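Local coordinates for thiamine pyrophosphokinase (Saccharomyces cerevisiae, PDB 1IG0), which transfers pyrophosphate from ATP to thiamine, making thiamine diphosphate and AMP, and is the only yeast enzyme able to synthesise this cofactor, at residues 88-93 against 106-111; 141-146 against 157-162; 217-222 against 226-231. All blocks are in the same frame, centred on the assembly; numbering follows the deposited sequence.

Interaction 1 of 3, residues 88-93 against 106-111; sequences KYLPNY and YKYYRK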
loop_
_atom_site.group_PDB
_atom_site.type_symbol
_atom_site.label_atom_id
_atom_site.label_comp_id
_atom_site.label_asym_id
_atom_site.label_seq_id
_atom_site.Cartn_x
_atom_site.Cartn_y
_atom_site.Cartn_z
ATOM N N LYS B 88 -22.354 7.850 22.258
ATOM C CA LYS B 88 -22.444 6.404 22.395
ATOM C C LYS B 88 -21.151 5.727 21.955
ATOM O O LYS B 88 -20.814 4.646 22.436
ATOM C CB LYS B 88 -23.611 5.868 21.560
ATOM C CG LYS B 88 -23.693 4.349 21.504
ATOM C CD LYS B 88 -24.876 3.887 20.665
ATOM C CE LYS B 88 -24.881 2.373 20.498
ATOM N NZ LYS B 88 -24.948 1.662 21.806
ATOM N N TYR B 89 -20.424 6.369 21.047
ATOM C CA TYR B 89 -19.184 5.793 20.547
ATOM C C TYR B 89 -17.917 6.534 20.954
ATOM O O TYR B 89 -17.131 6.968 20.109
ATOM C CB TYR B 89 -19.260 5.656 19.025
ATOM C CG TYR B 89 -20.376 4.736 18.592
ATOM C CD1 TYR B 89 -21.625 5.238 18.229
ATOM C CD2 TYR B 89 -20.206 3.354 18.613
ATOM C CE1 TYR B 89 -22.678 4.383 17.901
ATOM C CE2 TYR B 89 -21.246 2.492 18.291
ATOM C CZ TYR B 89 -22.479 3.011 17.937
ATOM O OH TYR B 89 -23.512 2.157 17.629
ATOM N N LEU B 90 -17.725 6.667 22.262
ATOM C CA LEU B 90 -16.547 7.329 22.806
ATOM C C LEU B 90 -15.417 6.309 22.884
ATOM O O LEU B 90 -15.629 5.173 23.305
ATOM C CB LEU B 90 -16.834 7.853 24.217
ATOM C CG LEU B 90 -17.904 8.931 24.403
ATOM C CD1 LEU B 90 -18.173 9.130 25.886
ATOM C CD2 LEU B 90 -17.446 10.231 23.765
ATOM N N PRO B 91 -14.204 6.692 22.467
ATOM C CA PRO B 91 -13.081 5.754 22.528
ATOM C C PRO B 91 -12.605 5.627 23.974
ATOM O O PRO B 91 -12.832 6.528 24.784
ATOM C CB PRO B 91 -12.039 6.415 21.634
ATOM C CG PRO B 91 -12.275 7.866 21.897
ATOM C CD PRO B 91 -13.787 7.973 21.868
ATOM N N ASN B 92 -11.955 4.516 24.303
ATOM C CA ASN B 92 -11.459 4.327 25.659
ATOM C C ASN B 92 -10.186 5.137 25.865
ATOM O O ASN B 92 -9.988 5.734 26.921
ATOM C CB ASN B 92 -11.185 2.849 25.947
ATOM C CG ASN B 92 -12.439 2.000 25.887
ATOM O OD1 ASN B 92 -12.777 1.444 24.843
ATOM N ND2 ASN B 92 -13.145 1.905 27.009
ATOM N N TYR B 93 -9.325 5.155 24.849
ATOM C CA TYR B 93 -8.074 5.905 24.920
ATOM C C TYR B 93 -7.787 6.704 23.655
ATOM O O TYR B 93 -8.265 6.382 22.567
ATOM C CB TYR B 93 -6.868 4.978 25.113
ATOM C CG TYR B 93 -6.848 4.115 26.349
ATOM C CD1 TYR B 93 -7.331 2.808 26.318
ATOM C CD2 TYR B 93 -6.279 4.581 27.534
ATOM C CE1 TYR B 93 -7.240 1.980 27.434
ATOM C CE2 TYR B 93 -6.184 3.763 28.657
ATOM C CZ TYR B 93 -6.662 2.463 28.599
ATOM O OH TYR B 93 -6.546 1.641 29.695
ATOM N N TYR B 106 -10.280 17.823 21.316
ATOM C CA TYR B 106 -9.626 17.508 22.582
ATOM C C TYR B 106 -10.557 17.800 23.754
ATOM O O TYR B 106 -10.755 16.956 24.630
ATOM C CB TYR B 106 -8.342 18.324 22.741
ATOM C CG TYR B 106 -7.702 18.187 24.107
ATOM C CD1 TYR B 106 -7.139 16.981 24.520
ATOM C CD2 TYR B 106 -7.684 19.260 24.997
ATOM C CE1 TYR B 106 -6.572 16.845 25.788
ATOM C CE2 TYR B 106 -7.121 19.135 26.267
ATOM C CZ TYR B 106 -6.567 17.925 26.655
ATOM O OH TYR B 106 -6.016 17.799 27.910
ATOM N N LYS B 107 -11.127 19.001 23.766
ATOM C CA LYS B 107 -12.032 19.399 24.836
ATOM C C LYS B 107 -13.241 18.478 24.955
ATOM O O LYS B 107 -13.651 18.124 26.060
ATOM C CB LYS B 107 -12.521 20.837 24.630
ATOM C CG LYS B 107 -11.487 21.921 24.908
ATOM C CD LYS B 107 -12.180 23.245 25.219
ATOM C CE LYS B 107 -11.196 24.340 25.615
ATOM N NZ LYS B 107 -10.427 24.862 24.451
ATOM N N TYR B 108 -13.809 18.093 23.815
ATOM C CA TYR B 108 -14.980 17.222 23.798
ATOM C C TYR B 108 -14.732 15.865 24.450
ATOM O O TYR B 108 -15.511 15.421 25.293
ATOM C CB TYR B 108 -15.458 17.000 22.363
ATOM C CG TYR B 108 -16.628 16.046 22.268
ATOM C CD1 TYR B 108 -17.912 16.446 22.635
ATOM C CD2 TYR B 108 -16.445 14.730 21.844
ATOM C CE1 TYR B 108 -18.987 15.561 22.583
ATOM C CE2 TYR B 108 -17.512 13.835 21.789
ATOM C CZ TYR B 108 -18.779 14.257 22.159
ATOM O OH TYR B 108 -19.834 13.375 22.103
ATOM N N TYR B 109 -13.651 15.203 24.054
ATOM C CA TYR B 109 -13.335 13.890 24.600
ATOM C C TYR B 109 -12.809 13.942 26.023
ATOM O O TYR B 109 -13.026 13.012 26.803
ATOM C CB TYR B 109 -12.347 13.164 23.685
ATOM C CG TYR B 109 -13.005 12.643 22.427
ATOM C CD1 TYR B 109 -12.452 12.880 21.171
ATOM C CD2 TYR B 109 -14.201 11.928 22.497
ATOM C CE1 TYR B 109 -13.077 12.422 20.011
ATOM C CE2 TYR B 109 -14.831 11.464 21.350
ATOM C CZ TYR B 109 -14.267 11.716 20.110
ATOM O OH TYR B 109 -14.900 11.272 18.973
ATOM N N ARG B 110 -12.122 15.023 26.373
ATOM C CA ARG B 110 -11.611 15.140 27.727
ATOM C C ARG B 110 -12.796 15.316 28.665
ATOM O O ARG B 110 -12.863 14.689 29.723
ATOM C CB ARG B 110 -10.676 16.339 27.875
ATOM C CG ARG B 110 -9.820 16.228 29.121
ATOM C CD ARG B 110 -9.077 17.502 29.469
ATOM N NE ARG B 110 -8.022 17.234 30.446
ATOM C CZ ARG B 110 -8.198 16.543 31.571
ATOM N NH1 ARG B 110 -9.391 16.047 31.873
ATOM N NH2 ARG B 110 -7.177 16.336 32.391
ATOM N N LYS B 111 -13.731 16.172 28.265
ATOM C CA LYS B 111 -14.919 16.436 29.066
ATOM C C LYS B 111 -15.699 15.141 29.271
ATOM O O LYS B 111 -16.261 14.910 30.341
ATOM C CB LYS B 111 -15.815 17.466 28.372
ATOM C CG LYS B 111 -16.435 18.485 29.318
ATOM C CD LYS B 111 -17.792 18.972 28.822
ATOM C CE LYS B 111 -17.723 19.597 27.434
ATOM N NZ LYS B 111 -16.944 20.864 27.412
HETATM O O HOH W 1 -17.204 9.717 19.738
#

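Interaction 2 of 3, residues 141-146 against 157-162; sequences PEFRSL and HGIELE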
loop_
_atom_site.group_PDB
_atom_site.type_symbol
_atom_site.label_atom_id
_atom_site.label_comp_id
_atom_site.label_asym_id
_atom_site.label_seq_id
_atom_site.Cartn_x
_atom_site.Cartn_y
_atom_site.Cartn_z
ATOM N N PRO B 141 -2.060 -5.231 35.292
ATOM C CA PRO B 141 -3.008 -4.738 36.296
ATOM C C PRO B 141 -2.492 -3.462 36.966
ATOM O O PRO B 141 -3.273 -2.610 37.395
ATOM C CB PRO B 141 -3.105 -5.907 37.272
ATOM C CG PRO B 141 -2.908 -7.093 36.388
ATOM C CD PRO B 141 -1.744 -6.650 35.529
ATOM N N GLU B 142 -1.173 -3.336 37.055
ATOM C CA GLU B 142 -0.566 -2.162 37.669
ATOM C C GLU B 142 -0.788 -0.925 36.811
ATOM O O GLU B 142 -0.988 0.171 37.332
ATOM C CB GLU B 142 0.931 -2.387 37.888
ATOM C CG GLU B 142 1.652 -1.188 38.475
ATOM C CD GLU B 142 2.928 -1.574 39.188
ATOM O OE1 GLU B 142 3.993 -1.013 38.850
ATOM O OE2 GLU B 142 2.864 -2.437 40.090
ATOM N N PHE B 143 -0.743 -1.097 35.495
ATOM C CA PHE B 143 -0.970 0.026 34.594
ATOM C C PHE B 143 -2.400 0.519 34.795
ATOM O O PHE B 143 -2.652 1.720 34.912
ATOM C CB PHE B 143 -0.794 -0.399 33.138
ATOM C CG PHE B 143 -1.138 0.683 32.150
ATOM C CD1 PHE B 143 -0.292 1.774 31.966
ATOM C CD2 PHE B 143 -2.330 0.633 31.438
ATOM C CE1 PHE B 143 -0.631 2.806 31.083
ATOM C CE2 PHE B 143 -2.679 1.658 30.556
ATOM C CZ PHE B 143 -1.825 2.747 30.379
ATOM N N ARG B 144 -3.336 -0.424 34.824
ATOM C CA ARG B 144 -4.743 -0.101 35.012
ATOM C C ARG B 144 -4.936 0.658 36.318
ATOM O O ARG B 144 -5.727 1.599 36.390
ATOM C CB ARG B 144 -5.577 -1.384 35.019
ATOM C CG ARG B 144 -5.624 -2.090 33.673
ATOM C CD ARG B 144 -6.371 -1.252 32.653
ATOM N NE ARG B 144 -7.812 -1.284 32.882
ATOM C CZ ARG B 144 -8.573 -2.354 32.676
ATOM N NH1 ARG B 144 -8.029 -3.481 32.234
ATOM N NH2 ARG B 144 -9.876 -2.300 32.910
ATOM N N SER B 145 -4.209 0.246 37.352
ATOM C CA SER B 145 -4.294 0.901 38.651
ATOM C C SER B 145 -3.751 2.324 38.552
ATOM O O SER B 145 -4.315 3.262 39.120
ATOM C CB SER B 145 -3.490 0.118 39.692
ATOM O OG SER B 145 -3.474 0.800 40.934
ATOM N N LEU B 146 -2.651 2.475 37.822
ATOM C CA LEU B 146 -2.021 3.777 37.642
ATOM C C LEU B 146 -2.994 4.799 37.066
ATOM O O LEU B 146 -3.091 5.923 37.556
ATOM C CB LEU B 146 -0.809 3.649 36.714
ATOM C CG LEU B 146 -0.032 4.930 36.398
ATOM C CD1 LEU B 146 0.573 5.492 37.674
ATOM C CD2 LEU B 146 1.058 4.629 35.381
ATOM N N HIS B 157 -1.792 11.202 33.614
ATOM C CA HIS B 157 -2.112 9.955 34.297
ATOM C C HIS B 157 -0.894 9.239 34.880
ATOM O O HIS B 157 -0.891 8.016 35.014
ATOM C CB HIS B 157 -2.859 9.028 33.334
ATOM C CG HIS B 157 -4.154 9.596 32.843
ATOM N ND1 HIS B 157 -5.276 9.689 33.638
ATOM C CD2 HIS B 157 -4.498 10.128 31.646
ATOM C CE1 HIS B 157 -6.254 10.254 32.954
ATOM N NE2 HIS B 157 -5.808 10.530 31.742
ATOM N N GLY B 158 0.133 10.010 35.229
ATOM C CA GLY B 158 1.332 9.434 35.812
ATOM C C GLY B 158 2.247 8.731 34.830
ATOM O O GLY B 158 3.159 8.008 35.230
ATOM N N ILE B 159 2.009 8.939 33.540
ATOM C CA ILE B 159 2.824 8.314 32.503
ATOM C C ILE B 159 3.885 9.297 32.019
ATOM O O ILE B 159 3.563 10.420 31.627
ATOM C CB ILE B 159 1.946 7.879 31.311
ATOM C CG1 ILE B 159 0.853 6.928 31.803
ATOM C CG2 ILE B 159 2.799 7.199 30.248
ATOM C CD1 ILE B 159 -0.190 6.587 30.759
ATOM N N GLU B 160 5.146 8.875 32.051
ATOM C CA GLU B 160 6.250 9.725 31.615
ATOM C C GLU B 160 5.967 10.233 30.199
ATOM O O GLU B 160 5.741 9.447 29.279
ATOM C CB GLU B 160 7.565 8.943 31.673
ATOM C CG GLU B 160 8.806 9.806 31.517
ATOM C CD GLU B 160 9.170 10.041 30.069
ATOM O OE1 GLU B 160 9.653 11.147 29.745
ATOM O OE2 GLU B 160 8.988 9.112 29.255
ATOM N N LEU B 161 5.985 11.553 30.044
ATOM C CA LEU B 161 5.684 12.221 28.779
ATOM C C LEU B 161 6.409 11.829 27.493
ATOM O O LEU B 161 5.779 11.743 26.441
ATOM C CB LEU B 161 5.800 13.736 28.966
ATOM C CG LEU B 161 4.618 14.395 29.682
ATOM C CD1 LEU B 161 4.924 15.861 29.951
ATOM C CD2 LEU B 161 3.369 14.256 28.821
ATOM N N GLU B 162 7.715 11.594 27.555
ATOM C CA GLU B 162 8.444 11.245 26.339
ATOM C C GLU B 162 8.161 9.854 25.783
ATOM O O GLU B 162 7.726 9.714 24.640
ATOM C CB GLU B 162 9.953 11.384 26.551
ATOM C CG GLU B 162 10.754 11.217 25.262
ATOM C CD GLU B 162 12.254 11.198 25.490
ATOM O OE1 GLU B 162 12.748 12.032 26.277
ATOM O OE2 GLU B 162 12.938 10.356 24.871
#

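Interaction 3 of 3, residues 217-222 against 226-231; sequences KLCYMT and LIFLIK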
loop_
_atom_site.group_PDB
_atom_site.type_symbol
_atom_site.label_atom_id
_atom_site.label_comp_id
_atom_site.label_asym_id
_atom_site.label_seq_id
_atom_site.Cartn_x
_atom_site.Cartn_y
_atom_site.Cartn_z
ATOM N N LYS B 217 -3.459 -10.508 17.371
ATOM C CA LYS B 217 -3.966 -11.068 16.125
ATOM C C LYS B 217 -4.490 -9.855 15.370
ATOM O O LYS B 217 -5.660 -9.486 15.485
ATOM C CB LYS B 217 -5.101 -12.057 16.383
ATOM C CG LYS B 217 -4.755 -13.182 17.345
ATOM C CD LYS B 217 -5.845 -14.244 17.333
ATOM C CE LYS B 217 -7.215 -13.629 17.578
ATOM N NZ LYS B 217 -8.316 -14.580 17.260
ATOM N N LEU B 218 -3.599 -9.232 14.608
ATOM C CA LEU B 218 -3.922 -8.029 13.857
ATOM C C LEU B 218 -4.470 -8.239 12.452
ATOM O O LEU B 218 -3.993 -9.085 11.695
ATOM C CB LEU B 218 -2.683 -7.131 13.783
ATOM C CG LEU B 218 -2.729 -5.904 12.866
ATOM C CD1 LEU B 218 -3.796 -4.926 13.336
ATOM C CD2 LEU B 218 -1.362 -5.235 12.857
ATOM N N CYS B 219 -5.478 -7.445 12.113
ATOM C CA CYS B 219 -6.089 -7.495 10.793
ATOM C C CYS B 219 -6.560 -6.102 10.411
ATOM O O CYS B 219 -7.173 -5.405 11.218
ATOM C CB CYS B 219 -7.283 -8.452 10.774
ATOM S SG CYS B 219 -8.089 -8.597 9.150
ATOM N N TYR B 220 -6.267 -5.696 9.182
ATOM C CA TYR B 220 -6.686 -4.389 8.709
ATOM C C TYR B 220 -7.947 -4.522 7.885
ATOM O O TYR B 220 -8.088 -5.460 7.100
ATOM C CB TYR B 220 -5.609 -3.736 7.837
ATOM C CG TYR B 220 -4.340 -3.392 8.571
ATOM C CD1 TYR B 220 -3.265 -4.278 8.602
ATOM C CD2 TYR B 220 -4.225 -2.190 9.266
ATOM C CE1 TYR B 220 -2.105 -3.975 9.312
ATOM C CE2 TYR B 220 -3.073 -1.878 9.977
ATOM C CZ TYR B 220 -2.017 -2.773 9.997
ATOM O OH TYR B 220 -0.878 -2.468 10.702
ATOM N N MET B 221 -8.869 -3.592 8.086
ATOM C CA MET B 221 -10.100 -3.569 7.320
ATOM C C MET B 221 -10.091 -2.245 6.581
ATOM O O MET B 221 -10.053 -1.180 7.198
ATOM C CB MET B 221 -11.328 -3.644 8.220
ATOM C CG MET B 221 -12.627 -3.525 7.437
ATOM S SD MET B 221 -14.104 -3.645 8.455
ATOM C CE MET B 221 -14.308 -5.397 8.550
ATOM N N THR B 222 -10.106 -2.316 5.258
ATOM C CA THR B 222 -10.090 -1.119 4.436
ATOM C C THR B 222 -11.371 -1.119 3.619
ATOM O O THR B 222 -12.187 -2.032 3.738
ATOM C CB THR B 222 -8.870 -1.119 3.488
ATOM O OG1 THR B 222 -9.129 -1.969 2.365
ATOM C CG2 THR B 222 -7.638 -1.635 4.217
ATOM N N LEU B 226 -9.263 -6.995 3.588
ATOM C CA LEU B 226 -9.000 -7.481 4.927
ATOM C C LEU B 226 -7.542 -7.857 4.692
ATOM O O LEU B 226 -7.233 -8.611 3.766
ATOM C CB LEU B 226 -9.821 -8.729 5.256
ATOM C CG LEU B 226 -11.272 -8.530 5.698
ATOM C CD1 LEU B 226 -11.905 -9.885 5.978
ATOM C CD2 LEU B 226 -11.312 -7.660 6.946
ATOM N N ILE B 227 -6.641 -7.306 5.491
ATOM C CA ILE B 227 -5.226 -7.586 5.316
ATOM C C ILE B 227 -4.686 -8.155 6.610
ATOM O O ILE B 227 -4.817 -7.541 7.668
ATOM C CB ILE B 227 -4.465 -6.295 4.949
ATOM C CG1 ILE B 227 -5.128 -5.638 3.734
ATOM C CG2 ILE B 227 -3.004 -6.610 4.649
ATOM C CD1 ILE B 227 -4.611 -4.243 3.422
ATOM N N PHE B 228 -4.087 -9.336 6.523
ATOM C CA PHE B 228 -3.552 -9.994 7.704
ATOM C C PHE B 228 -2.381 -10.909 7.375
ATOM O O PHE B 228 -2.068 -11.136 6.207
ATOM C CB PHE B 228 -4.668 -10.782 8.390
ATOM C CG PHE B 228 -5.355 -11.763 7.488
ATOM C CD1 PHE B 228 -5.010 -13.110 7.512
ATOM C CD2 PHE B 228 -6.339 -11.338 6.600
ATOM C CE1 PHE B 228 -5.637 -14.021 6.663
ATOM C CE2 PHE B 228 -6.970 -12.242 5.748
ATOM C CZ PHE B 228 -6.619 -13.586 5.780
ATOM N N LEU B 229 -1.741 -11.441 8.410
ATOM C CA LEU B 229 -0.592 -12.309 8.209
ATOM C C LEU B 229 -0.935 -13.790 8.231
ATOM O O LEU B 229 -1.756 -14.245 9.030
ATOM C CB LEU B 229 0.479 -12.008 9.262
ATOM C CG LEU B 229 1.832 -12.708 9.099
ATOM C CD1 LEU B 229 2.934 -11.826 9.659
ATOM C CD2 LEU B 229 1.806 -14.060 9.793
ATOM N N ILE B 230 -0.295 -14.528 7.330
ATOM C CA ILE B 230 -0.468 -15.967 7.212
ATOM C C ILE B 230 0.816 -16.630 7.710
ATOM O O ILE B 230 1.889 -16.428 7.142
ATOM C CB ILE B 230 -0.717 -16.375 5.739
ATOM C CG1 ILE B 230 -2.120 -15.936 5.311
ATOM C CG2 ILE B 230 -0.524 -17.874 5.564
ATOM C CD1 ILE B 230 -3.235 -16.577 6.111
ATOM N N LYS B 231 0.707 -17.408 8.782
ATOM C CA LYS B 231 1.869 -18.089 9.341
ATOM C C LYS B 231 2.399 -19.151 8.381
ATOM O O LYS B 231 1.645 -19.784 7.640
ATOM C CB LYS B 231 1.516 -18.734 10.683
ATOM C CG LYS B 231 1.204 -17.748 11.811
ATOM C CD LYS B 231 2.430 -17.401 12.655
ATOM C CE LYS B 231 3.208 -16.192 12.139
ATOM N NZ LYS B 231 4.426 -15.910 12.972
HETATM O O HOH W 2 -2.256 -10.975 11.236
#

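Interaction 1 of 3, residues 88-93 against 106-111
Leu90 turns its CG away from its carbonyl carbon to lie beside the backbone N (chi1 -63°), and Tyr109 does the same on its helix (chi1 -75°), which brings the leucine methyl CD2 up against the tyrosine ring. Tyr109 lies on the helix of a beta-alpha-beta crossover in the catalytic alpha/beta domain, and Leu90 in the loop that leads into its first strand: residues 88-93 run into strand 93-96, and helix 103-111 carries the chain from there to the parallel neighbouring strand 115-118. Leu90 CD2 comes to the edge of the Tyr109 ring, near its plane, 3.8 Å from CE2. Pro91 takes the same ring differently. Its CG sits over one face, its CD lies 3.7 Å from Tyr109 CE2, and the two side chains cross at about a right angle. The CD2/CE2 side of the tyrosine is thus touched both from above and at the rim, while Leu75 of helix 71-78 packs against both Pro91 and Tyr109. Tyr108 adds a second, looser touch: its CE2 is 4.1 Å from Leu90 CD2, so this one methyl meets two aromatic rings. Tyr108 also forms a cation-pi contact with Arg86 and an edge-to-face contact with Tyr76. No direct hydrogen bond joins the two segments, and the polar link runs through a water lying in the plane of the Tyr109 ring, at its edge. Tyr109 OH donates to this water at 2.9 Å, and the water in turn donates to the backbone Tyr89 O at 2.8 Å.

Interaction 2 of 3, residues 141-146 against 157-162
This is a small, mostly apolar contact in which the helix containing Leu146 and Phe143 rests against the loop that runs from His157 to Ile159 on its way to helix 164-175. The CA-CB bond of Leu146 points at the loop, and its branch point meets backbone: CG lies 3.5 Å from His157 O. Its methyl CD2 is near Gly158 O and, more loosely, Ile159 CG1 at 4.3 Å. The loop backbone passes close to the leucine here. His157 and Gly158 both have positive phi, and a CB built on Gly158 would fall only 3.1 Å from Leu146 CD1, which suits a residue with no side chain. Asn152 ND2 helps hold the corner, with a hydrogen bond to Leu146 O and a weak one to His157 O. With an alanine at Leu146, the His157 and Gly158 carbonyls would probably lose their apolar cover, and Ile159 a hydrophobic neighbour. In the alpha/beta catalytic domain the loop packs along strand 115-118, with Ile159 on Ile117, while Ile165 of helix 164-175 touches both Phe143 and Ile159. Phe143 swings its CG anti to the backbone N (chi1 175°), which brings the CE1 edge of the ring to Ile159; the isoleucine CD1 meets it near the ring plane, 3.8 Å from CE1. Farther along, backbone bonds tie Leu161 to Thr120 and Glu162 to Thr121, just before Gln122 to Thr125 in sequence, which line a thiamine pocket.

Interaction 3 of 3, residues 217-222 against 226-231
The Tyr220 ring receives Ile227 O at its edge, near the ring plane, with CD1 3.7 Å from that oxygen; beyond the hairpin the ring packs on Gln205 and Leu206 of helix 196-212, and its OH hydrogen-bonds to Ser202 O. The Phe228 ring meets Cys219 SG obliquely, the sulfur 5.2 Å from the ring centroid and 61° off the normal, while Leu30 and Leu306 also pack against this phenylalanine. Strands 217-221 and 226-230 form an antiparallel beta hairpin. At its hydrogen-bonded pair, Tyr220 N donates to Ile227 O at 2.8 Å, nearly straight at 172° and in the carbonyl plane; the return bond from Ile227 N to Tyr220 O is more bent. Cys219, Met221, Leu226 and Phe228 share one face of the sheet, where Leu226 CD2 touches both Cys219 SG (4.0 Å) and Met221 CE. On the other face Tyr220 and Ile227 meet CB to CB, and Ile227 reaches Phe196 of the second subunit. Farther from the turn, a water accepts from Leu229 N and donates to Leu218 O at 2.6 Å. So Tyr220 and Ile227 pair directly, whereas Leu218 and Leu229 are bridged by water, between two largely apolar faces.

In the fold
The three contacts follow one another along the chain, each closing before the next begins. Interactions 1 and 2 lie on the same side of the chain's centre, about 19 Å apart centre to centre, and they touch where Tyr93 OH packs on Phe143 and Arg144. Both lie close to strand 115-118, the outermost parallel strand within this chain. Interaction 3 is near the centre of the chain, about 27 Å from interaction 1 and about 29 Å from interaction 2, centre to centre. It belongs to the same large mixed sheet. Interactions 1 and 2 each join a helix to a loop beside this sheet's edge, while the hairpin links its parallel and antiparallel parts.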